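Local atomic coordinates of lactaldehyde dehydrogenase (Escherichia coli, PDB entry 2IMP), a protein that oxidises L-lactaldehyde from L-fucose and L-rhamnose breakdown irreversibly to L-lactate with NAD+, and also acts on glycolaldehyde. Residues G326-A331 against E335-K340; Q310-G315 against Y365-L370; S70-I75 against R161-A166. All coordinates share one frame; numbering follows the deposited sequence.

Interaction 1: residues G326-A331 against E335-K340; sequences GPLINA and ERVEQK. With NAI (1,4-dihydronicotinamide adenine dinucleotide), chain D.
Glu335 N donates to Ala331 O over 2.9 Å at an N-H...O angle of 173°, an i to i+4 bond in the opening turns of helix 331-346. Just ahead of these turns, Asn330 occupies the N-cap position, and its OD1 accepts the backbone N-H of Ala333. The crowded first torsion of Asn330 (chi1 55°) sets CG between backbone N and carbonyl carbon, from where OD1 can bend back over the helix start. The other end of the amide faces the cofactor, with Asn330 ND2 3.6 Å from O4D of the nicotinamide ribose.

A second side chain reaches the same sugar. Arg336 leaves the helix with a bend at chi3, and its guanidinium has O2D of the NADH lying over one face. In this approach over the face, Arg336 NH1 is 3.0 Å from O2D. The shortest distance to the sugar is 2.7 Å, between Arg336 NH2 and O3D. Arg336 is an experimentally established NAD+-binding residue.

Away from the cofactor the contact is apolar and buried. Leu328 CD1 meets Val337 CG2 at 3.7 Å, the two side chains meeting at a slant, so that the loop before the helix packs against the helix itself.

The cap and this backbone bond probably help to set the positions of Asn330 and Arg336 relative to each other. The cationic guanidinium lies close against two electronegative ribose oxygens, O2D and O3D, consistent with an electrostatic attraction rather than straight N-H bonds.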
# COMPACT_ATOMS: atom_id res chain seq x y z
N GLY A 326 30.42 -30.71 2.93
CA GLY A 326 30.54 -31.44 4.18
C GLY A 326 29.75 -32.73 4.09
O GLY A 326 29.33 -33.13 3.00
N PRO A 327 29.51 -33.41 5.21
CA PRO A 327 28.74 -34.65 5.18
C PRO A 327 27.22 -34.40 5.20
O PRO A 327 26.77 -33.29 5.51
CB PRO A 327 29.20 -35.35 6.44
CG PRO A 327 29.30 -34.20 7.40
CD PRO A 327 30.02 -33.14 6.57
N LEU A 328 26.44 -35.42 4.86
CA LEU A 328 25.00 -35.31 4.93
C LEU A 328 24.56 -35.31 6.41
O LEU A 328 25.30 -35.81 7.27
CB LEU A 328 24.34 -36.46 4.18
CG LEU A 328 24.61 -36.53 2.67
CD1 LEU A 328 23.75 -37.62 2.05
CD2 LEU A 328 24.29 -35.19 2.03
N ILE A 329 23.38 -34.78 6.71
CA ILE A 329 22.91 -34.69 8.09
C ILE A 329 22.93 -36.01 8.91
O ILE A 329 23.43 -36.03 10.04
CB ILE A 329 21.49 -34.06 8.16
CG1 ILE A 329 21.16 -33.68 9.61
CG2 ILE A 329 20.45 -35.03 7.63
CD1 ILE A 329 22.13 -32.68 10.22
N ASN A 330 22.39 -37.09 8.35
CA ASN A 330 22.37 -38.36 9.07
C ASN A 330 22.36 -39.62 8.16
O ASN A 330 22.32 -39.52 6.94
CB ASN A 330 21.16 -38.41 10.01
CG ASN A 330 19.85 -38.15 9.30
OD1 ASN A 330 19.60 -38.66 8.20
ND2 ASN A 330 18.98 -37.35 9.92
N ALA A 331 22.39 -40.78 8.81
CA ALA A 331 22.39 -42.06 8.11
C ALA A 331 21.24 -42.25 7.11
O ALA A 331 21.47 -42.61 5.95
CB ALA A 331 22.38 -43.20 9.13
N GLU A 335 21.44 -42.98 3.03
CA GLU A 335 20.80 -44.14 2.44
C GLU A 335 19.80 -43.78 1.34
O GLU A 335 19.81 -44.38 0.26
CB GLU A 335 20.09 -44.96 3.52
CG GLU A 335 21.02 -45.76 4.41
CD GLU A 335 20.27 -46.58 5.44
OE1 GLU A 335 19.32 -47.30 5.04
OE2 GLU A 335 20.62 -46.52 6.63
N ARG A 336 18.94 -42.81 1.61
CA ARG A 336 17.97 -42.39 0.61
C ARG A 336 18.62 -41.86 -0.68
O ARG A 336 18.10 -42.07 -1.78
CB ARG A 336 17.01 -41.34 1.19
CG ARG A 336 16.03 -41.91 2.20
CD ARG A 336 14.85 -40.98 2.45
NE ARG A 336 15.25 -39.73 3.09
CZ ARG A 336 15.63 -39.63 4.36
NH1 ARG A 336 15.64 -40.70 5.15
NH2 ARG A 336 16.00 -38.45 4.84
N VAL A 337 19.76 -41.19 -0.54
CA VAL A 337 20.47 -40.70 -1.71
C VAL A 337 20.97 -41.86 -2.59
O VAL A 337 20.77 -41.87 -3.80
CB VAL A 337 21.68 -39.83 -1.32
CG1 VAL A 337 22.33 -39.26 -2.57
CG2 VAL A 337 21.24 -38.71 -0.40
N GLU A 338 21.61 -42.84 -1.94
CA GLU A 338 22.10 -44.02 -2.64
C GLU A 338 20.98 -44.70 -3.45
O GLU A 338 21.11 -44.92 -4.66
CB GLU A 338 22.64 -45.05 -1.64
CG GLU A 338 23.68 -44.54 -0.67
CD GLU A 338 24.15 -45.64 0.27
OE1 GLU A 338 24.68 -46.66 -0.22
OE2 GLU A 338 23.98 -45.49 1.50
N GLN A 339 19.90 -45.03 -2.75
CA GLN A 339 18.75 -45.67 -3.35
C GLN A 339 18.17 -44.91 -4.55
O GLN A 339 17.81 -45.51 -5.56
CB GLN A 339 17.66 -45.87 -2.29
CG GLN A 339 18.13 -46.65 -1.07
CD GLN A 339 17.02 -46.91 -0.08
OE1 GLN A 339 16.39 -45.97 0.43
NE2 GLN A 339 16.77 -48.18 0.21
N LYS A 340 18.09 -43.59 -4.42
CA LYS A 340 17.57 -42.79 -5.51
C LYS A 340 18.51 -42.75 -6.72
O LYS A 340 18.07 -42.81 -7.87
CB LYS A 340 17.25 -41.37 -5.02
CG LYS A 340 16.07 -41.35 -4.07
CD LYS A 340 15.67 -39.95 -3.66
CE LYS A 340 14.46 -39.99 -2.74
NZ LYS A 340 14.06 -38.62 -2.30
PA NAI D . 11.51 -32.76 8.98
O1A NAI D . 10.11 -32.43 8.63
O2A NAI D . 11.76 -34.27 9.10
O5B NAI D . 11.89 -32.03 10.35
C5B NAI D . 11.75 -30.63 10.56
C4B NAI D . 11.10 -30.32 11.92
O4B NAI D . 9.77 -30.84 11.99
C3B NAI D . 11.83 -30.91 13.13
O3B NAI D . 11.90 -29.95 14.18
C2B NAI D . 11.01 -32.14 13.45
O2B NAI D . 11.14 -32.64 14.76
C1B NAI D . 9.61 -31.68 13.12
N9A NAI D . 8.67 -32.80 12.82
C8A NAI D . 8.86 -33.99 12.12
N7A NAI D . 7.68 -34.69 12.12
C5A NAI D . 6.76 -33.98 12.80
C6A NAI D . 5.40 -34.21 13.11
N6A NAI D . 4.79 -35.33 12.72
N1A NAI D . 4.69 -33.26 13.85
C2A NAI D . 5.32 -32.08 14.28
N3A NAI D . 6.67 -31.85 13.97
C4A NAI D . 7.37 -32.79 13.24
O3 NAI D . 12.40 -32.09 7.82
PN NAI D . 14.00 -31.92 7.79
O1N NAI D . 14.49 -31.30 9.03
O2N NAI D . 14.34 -31.24 6.50
O5D NAI D . 14.46 -33.47 7.67
C5D NAI D . 15.00 -34.25 8.71
C4D NAI D . 15.22 -35.64 8.15
O4D NAI D . 15.51 -36.53 9.22
C3D NAI D . 14.19 -36.42 7.29
O3D NAI D . 14.60 -36.44 5.94
C2D NAI D . 14.11 -37.80 7.89
O2D NAI D . 14.04 -38.82 6.92
C1D NAI D . 15.35 -37.85 8.76
N1N NAI D . 15.19 -38.86 9.86
C2N NAI D . 14.57 -38.43 11.04
C3N NAI D . 14.40 -39.35 12.11
C7N NAI D . 13.73 -38.91 13.39
O7N NAI D . 13.59 -39.83 14.42
N7N NAI D . 13.27 -37.67 13.60
C4N NAI D . 14.87 -40.69 11.95
C5N NAI D . 15.50 -41.11 10.74
C6N NAI D . 15.66 -40.17 9.70

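Interaction 2: residues Q310-G315 against Y365-L370; sequences QAVQFG and YPPTLL
This is an apolar loop-to-loop contact in the alpha/beta catalytic domain of the aldehyde dehydrogenase fold, where the chain leaving helix 298-310 lies against the Pro366-Pro367 pair that leads into strand 368-371. No hydrogen bond crosses it; the evidence is in carbon-carbon distances. Val312 supplies the closest approach, its CG1 3.6 Å from Pro367 CG, and Val312 CB stands 3.9 Å from the same ring carbon. With chi1 at 173°, CG1 is anti to the backbone N, and this branch is the one that meets the proline.

Phe314 spans both prolines. Its CE2 lies 4.0 Å from Pro366 CA and its CD2 4.0 Å from Pro367 CD, both approached obliquely. The phenyl side chain runs alongside that of Pro366, pointing the same way, but slants across that of Pro367. Val358 adds a further apolar neighbour to Phe314.

Pro367 is therefore shared by both residues of the loop, CG going to Val312 and CD to Phe314. Where the prolines lead into the strand, Thr368 OG1, which also bonds Gly355 N, donates to Pro366 O over 2.8 Å, from 35° out of the carbonyl plane.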
# COMPACT_ATOMS: atom_id res chain seq x y z
N GLN A 310 34.03 -31.89 -10.43
CA GLN A 310 35.19 -32.69 -10.06
C GLN A 310 36.06 -31.98 -9.01
O GLN A 310 36.64 -32.61 -8.14
CB GLN A 310 36.05 -33.01 -11.29
CG GLN A 310 35.74 -34.33 -11.96
CD GLN A 310 36.91 -34.85 -12.79
OE1 GLN A 310 37.97 -35.18 -12.26
NE2 GLN A 310 36.72 -34.91 -14.10
N ALA A 311 36.12 -30.66 -9.14
CA ALA A 311 36.89 -29.81 -8.23
C ALA A 311 36.27 -29.70 -6.83
O ALA A 311 36.92 -29.24 -5.88
CB ALA A 311 37.04 -28.43 -8.84
N VAL A 312 35.01 -30.10 -6.71
CA VAL A 312 34.31 -30.06 -5.43
C VAL A 312 34.81 -31.13 -4.44
O VAL A 312 34.54 -32.32 -4.62
CB VAL A 312 32.78 -30.24 -5.62
CG1 VAL A 312 32.09 -30.36 -4.27
CG2 VAL A 312 32.22 -29.05 -6.38
N GLN A 313 35.55 -30.70 -3.43
CA GLN A 313 36.08 -31.61 -2.42
C GLN A 313 35.14 -31.76 -1.20
O GLN A 313 34.54 -30.78 -0.75
CB GLN A 313 37.43 -31.10 -1.92
CG GLN A 313 38.44 -30.75 -3.01
CD GLN A 313 39.38 -31.89 -3.35
OE1 GLN A 313 38.97 -32.90 -3.93
NE2 GLN A 313 40.65 -31.73 -2.99
N PHE A 314 35.03 -32.97 -0.68
CA PHE A 314 34.19 -33.19 0.49
C PHE A 314 34.98 -33.71 1.70
O PHE A 314 36.04 -34.32 1.54
CB PHE A 314 33.04 -34.15 0.15
CG PHE A 314 33.49 -35.53 -0.24
CD1 PHE A 314 33.91 -36.44 0.72
CD2 PHE A 314 33.47 -35.93 -1.57
CE1 PHE A 314 34.30 -37.73 0.36
CE2 PHE A 314 33.86 -37.21 -1.94
CZ PHE A 314 34.28 -38.12 -0.97
N GLY A 315 34.47 -33.45 2.90
CA GLY A 315 35.15 -33.91 4.10
C GLY A 315 34.68 -33.21 5.36
O GLY A 315 33.68 -32.50 5.35
N TYR A 365 28.67 -38.40 0.62
CA TYR A 365 28.26 -38.81 -0.70
C TYR A 365 28.92 -37.90 -1.75
O TYR A 365 28.78 -36.68 -1.70
CB TYR A 365 26.74 -38.76 -0.87
CG TYR A 365 26.27 -39.57 -2.05
CD1 TYR A 365 26.17 -40.96 -1.97
CD2 TYR A 365 26.00 -38.96 -3.28
CE1 TYR A 365 25.82 -41.72 -3.09
CE2 TYR A 365 25.65 -39.72 -4.40
CZ TYR A 365 25.57 -41.10 -4.29
OH TYR A 365 25.26 -41.85 -5.40
N PRO A 366 29.64 -38.48 -2.71
CA PRO A 366 30.32 -37.71 -3.75
C PRO A 366 29.43 -36.91 -4.72
O PRO A 366 28.32 -37.33 -5.06
CB PRO A 366 31.13 -38.77 -4.48
CG PRO A 366 30.20 -39.95 -4.44
CD PRO A 366 29.73 -39.93 -3.00
N PRO A 367 29.91 -35.73 -5.15
CA PRO A 367 29.13 -34.91 -6.07
C PRO A 367 28.79 -35.83 -7.26
O PRO A 367 29.69 -36.40 -7.90
CB PRO A 367 30.10 -33.80 -6.45
CG PRO A 367 30.86 -33.61 -5.18
CD PRO A 367 31.14 -35.03 -4.74
N THR A 368 27.51 -35.99 -7.54
CA THR A 368 27.09 -36.87 -8.61
C THR A 368 26.36 -36.18 -9.77
O THR A 368 25.44 -35.40 -9.58
CB THR A 368 26.19 -37.98 -8.05
OG1 THR A 368 26.91 -38.71 -7.05
CG2 THR A 368 25.74 -38.92 -9.15
N LEU A 369 26.82 -36.48 -10.98
CA LEU A 369 26.23 -35.92 -12.19
C LEU A 369 25.54 -37.00 -13.04
O LEU A 369 26.18 -37.94 -13.50
CB LEU A 369 27.30 -35.22 -13.02
CG LEU A 369 26.83 -34.64 -14.36
CD1 LEU A 369 25.71 -33.64 -14.12
CD2 LEU A 369 28.00 -33.98 -15.07
N LEU A 370 24.23 -36.86 -13.23
CA LEU A 370 23.48 -37.82 -14.02
C LEU A 370 22.98 -37.26 -15.36
O LEU A 370 22.34 -36.21 -15.42
CB LEU A 370 22.29 -38.34 -13.21
CG LEU A 370 22.64 -38.97 -11.86
CD1 LEU A 370 21.37 -39.42 -11.15
CD2 LEU A 370 23.58 -40.15 -12.07

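Interaction 3: residues S70-I75 against R161-A166. With LAC (lactic acid), chain E; SO4 (sulfate ion), chain C.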
# COMPACT_ATOMS: atom_id res chain seq x y z
N SER A 70 13.62 -2.71 20.05
CA SER A 70 14.80 -2.51 20.88
C SER A 70 15.28 -3.86 21.47
O SER A 70 16.47 -4.16 21.49
CB SER A 70 14.49 -1.52 22.00
OG SER A 70 15.66 -1.22 22.74
N TRP A 71 14.33 -4.66 21.94
CA TRP A 71 14.65 -5.98 22.47
C TRP A 71 15.29 -6.88 21.39
O TRP A 71 16.26 -7.59 21.66
CB TRP A 71 13.40 -6.66 23.04
CG TRP A 71 13.05 -6.18 24.42
CD1 TRP A 71 11.93 -5.51 24.80
CD2 TRP A 71 13.85 -6.33 25.60
NE1 TRP A 71 11.97 -5.23 26.15
CE2 TRP A 71 13.14 -5.73 26.66
CE3 TRP A 71 15.09 -6.93 25.86
CZ2 TRP A 71 13.64 -5.69 27.97
CZ3 TRP A 71 15.59 -6.89 27.16
CH2 TRP A 71 14.86 -6.28 28.19
N LEU A 72 14.72 -6.84 20.19
CA LEU A 72 15.25 -7.62 19.08
C LEU A 72 16.68 -7.20 18.72
O LEU A 72 17.53 -8.04 18.45
CB LEU A 72 14.35 -7.48 17.85
CG LEU A 72 12.98 -8.18 17.88
CD1 LEU A 72 12.21 -7.84 16.60
CD2 LEU A 72 13.17 -9.69 18.00
N ARG A 73 16.94 -5.90 18.73
CA ARG A 73 18.29 -5.41 18.44
C ARG A 73 19.33 -5.88 19.47
O ARG A 73 20.49 -6.09 19.13
CB ARG A 73 18.29 -3.88 18.35
CG ARG A 73 17.82 -3.38 17.00
CD ARG A 73 17.40 -1.92 17.02
NE ARG A 73 16.88 -1.55 15.71
CZ ARG A 73 16.00 -0.58 15.49
NH1 ARG A 73 15.52 0.14 16.51
NH2 ARG A 73 15.59 -0.33 14.25
N LYS A 74 18.90 -6.02 20.72
CA LYS A 74 19.80 -6.51 21.75
C LYS A 74 20.18 -7.97 21.46
O LYS A 74 21.31 -8.38 21.71
CB LYS A 74 19.14 -6.42 23.13
CG LYS A 74 18.98 -4.99 23.61
CD LYS A 74 18.27 -4.92 24.94
CE LYS A 74 18.12 -3.48 25.39
NZ LYS A 74 17.34 -3.39 26.66
N ILE A 75 19.22 -8.73 20.94
CA ILE A 75 19.48 -10.11 20.60
C ILE A 75 20.47 -10.25 19.42
O ILE A 75 21.41 -11.04 19.48
CB ILE A 75 18.18 -10.87 20.27
CG1 ILE A 75 17.31 -10.97 21.53
CG2 ILE A 75 18.51 -12.27 19.74
CD1 ILE A 75 15.92 -11.53 21.30
N ARG A 161 14.03 -16.26 11.47
CA ARG A 161 13.03 -16.11 10.42
C ARG A 161 11.59 -16.19 10.97
O ARG A 161 10.66 -15.61 10.40
CB ARG A 161 13.23 -17.17 9.35
CG ARG A 161 12.44 -16.91 8.07
CD ARG A 161 12.73 -17.99 7.03
NE ARG A 161 13.09 -17.40 5.74
CZ ARG A 161 13.50 -18.10 4.69
NH1 ARG A 161 13.59 -19.43 4.75
NH2 ARG A 161 13.82 -17.47 3.56
N LYS A 162 11.43 -16.92 12.08
CA LYS A 162 10.11 -17.03 12.69
C LYS A 162 9.92 -16.12 13.93
O LYS A 162 8.95 -15.39 14.00
CB LYS A 162 9.83 -18.50 13.07
CG LYS A 162 9.95 -19.45 11.89
CD LYS A 162 9.67 -20.90 12.28
CE LYS A 162 10.04 -21.86 11.15
NZ LYS A 162 9.31 -21.58 9.88
N MET A 163 10.87 -16.14 14.86
CA MET A 163 10.76 -15.32 16.07
C MET A 163 10.85 -13.79 15.89
O MET A 163 10.19 -13.04 16.60
CB MET A 163 11.78 -15.79 17.13
CG MET A 163 13.23 -15.33 16.91
SD MET A 163 13.57 -13.62 17.44
CE MET A 163 13.62 -13.81 19.21
N ALA A 164 11.68 -13.33 14.95
CA ALA A 164 11.82 -11.89 14.72
C ALA A 164 10.49 -11.20 14.31
O ALA A 164 10.06 -10.24 14.95
CB ALA A 164 12.92 -11.63 13.67
N PRO A 165 9.83 -11.69 13.24
CA PRO A 165 8.56 -11.09 12.81
C PRO A 165 7.50 -11.29 13.92
O PRO A 165 6.71 -10.40 14.22
CB PRO A 165 8.19 -11.88 11.55
CG PRO A 165 9.50 -12.51 11.12
CD PRO A 165 10.18 -12.84 12.40
N ALA A 166 7.51 -12.48 14.52
CA ALA A 166 6.56 -12.80 15.58
C ALA A 166 6.62 -11.81 16.76
O ALA A 166 5.61 -11.21 17.13
CB ALA A 166 6.80 -14.23 16.09
C LAC E . 15.52 -21.53 2.64
CA LAC E . 15.69 -22.78 3.44
CB LAC E . 16.72 -22.54 4.55
O LAC E . 14.42 -20.97 2.60
OHN LAC E . 14.45 -23.14 4.07
OXT LAC E . 16.55 -21.05 1.94
S SO4 C . 17.43 0.78 20.28
O1 SO4 C . 18.18 -0.34 19.69
O2 SO4 C . 16.02 0.72 19.84
O3 SO4 C . 17.49 0.68 21.76
O4 SO4 C . 18.03 2.06 19.85
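Leu72 and Met163 run alongside one another, pointing opposite ways, where helix 65-81 packs on helix 155-168. The latter is the helix of a beta-alpha-beta crossover between parallel strands 134-149 and 172-176, part of the NAD-binding domain. The local axes approach to 10.9 Å at 152°, close to antiparallel.

The two branches of Leu72 have different partners. Leu72 CD2 is 4.0 Å from Met163 SD. On the other branch, Leu72 CD1 rests 3.6 Å from the backbone oxygen Ala164 O. Met163 folds to make this possible. Its CB does not point at helix 65-81, but a chi1 of 78° followed by bends at chi2 and chi3 curls the thioether back. The methyl then meets Ile75 tip to tip, Met163 CE to Ile75 CD1 at 3.9 Å. Phe188 of helix 183-195 touches both Ile75 and Met163.

Away from the contact, each helix carries polar side chains with partners of their own. On helix 65-81, Ser70 OG donates to a sulfate, probably from the crystallisation liquor, and Arg73 reaches Glu117 of a second subunit in a salt bridge. On helix 155-168, Arg161 reaches the lactate site; its NH2 forms salt bridges with Glu443, also of that site, and with Asp461. The lactate oxygen O sits at the guanidinium edge, in its plane, and Arg161 NH1 donates to it over 2.8 Å at 176°.

From the N terminus, interaction 3 comes first: 70-75 meets 161-166 after 85 intervening residues, joining helix 65-81 to helix 155-168, the crossover helix between strands 134-149 and 172-176. Interaction 2 then opens at 310-315 and closes at 365-370, joining the chain after helix 298-310 to the entry of strand 368-371. Interaction 1 opens and closes within that span, linking the loop before helix 331-346 to that helix, with three helical residues between. These two contacts touch: Val337 CG1 lies 3.7 Å from Tyr365 CD2. Interaction 3 stands apart, across the chain's centre, its centre about 34 Å from that of interaction 1 and 38 Å from that of interaction 2. No loops cross.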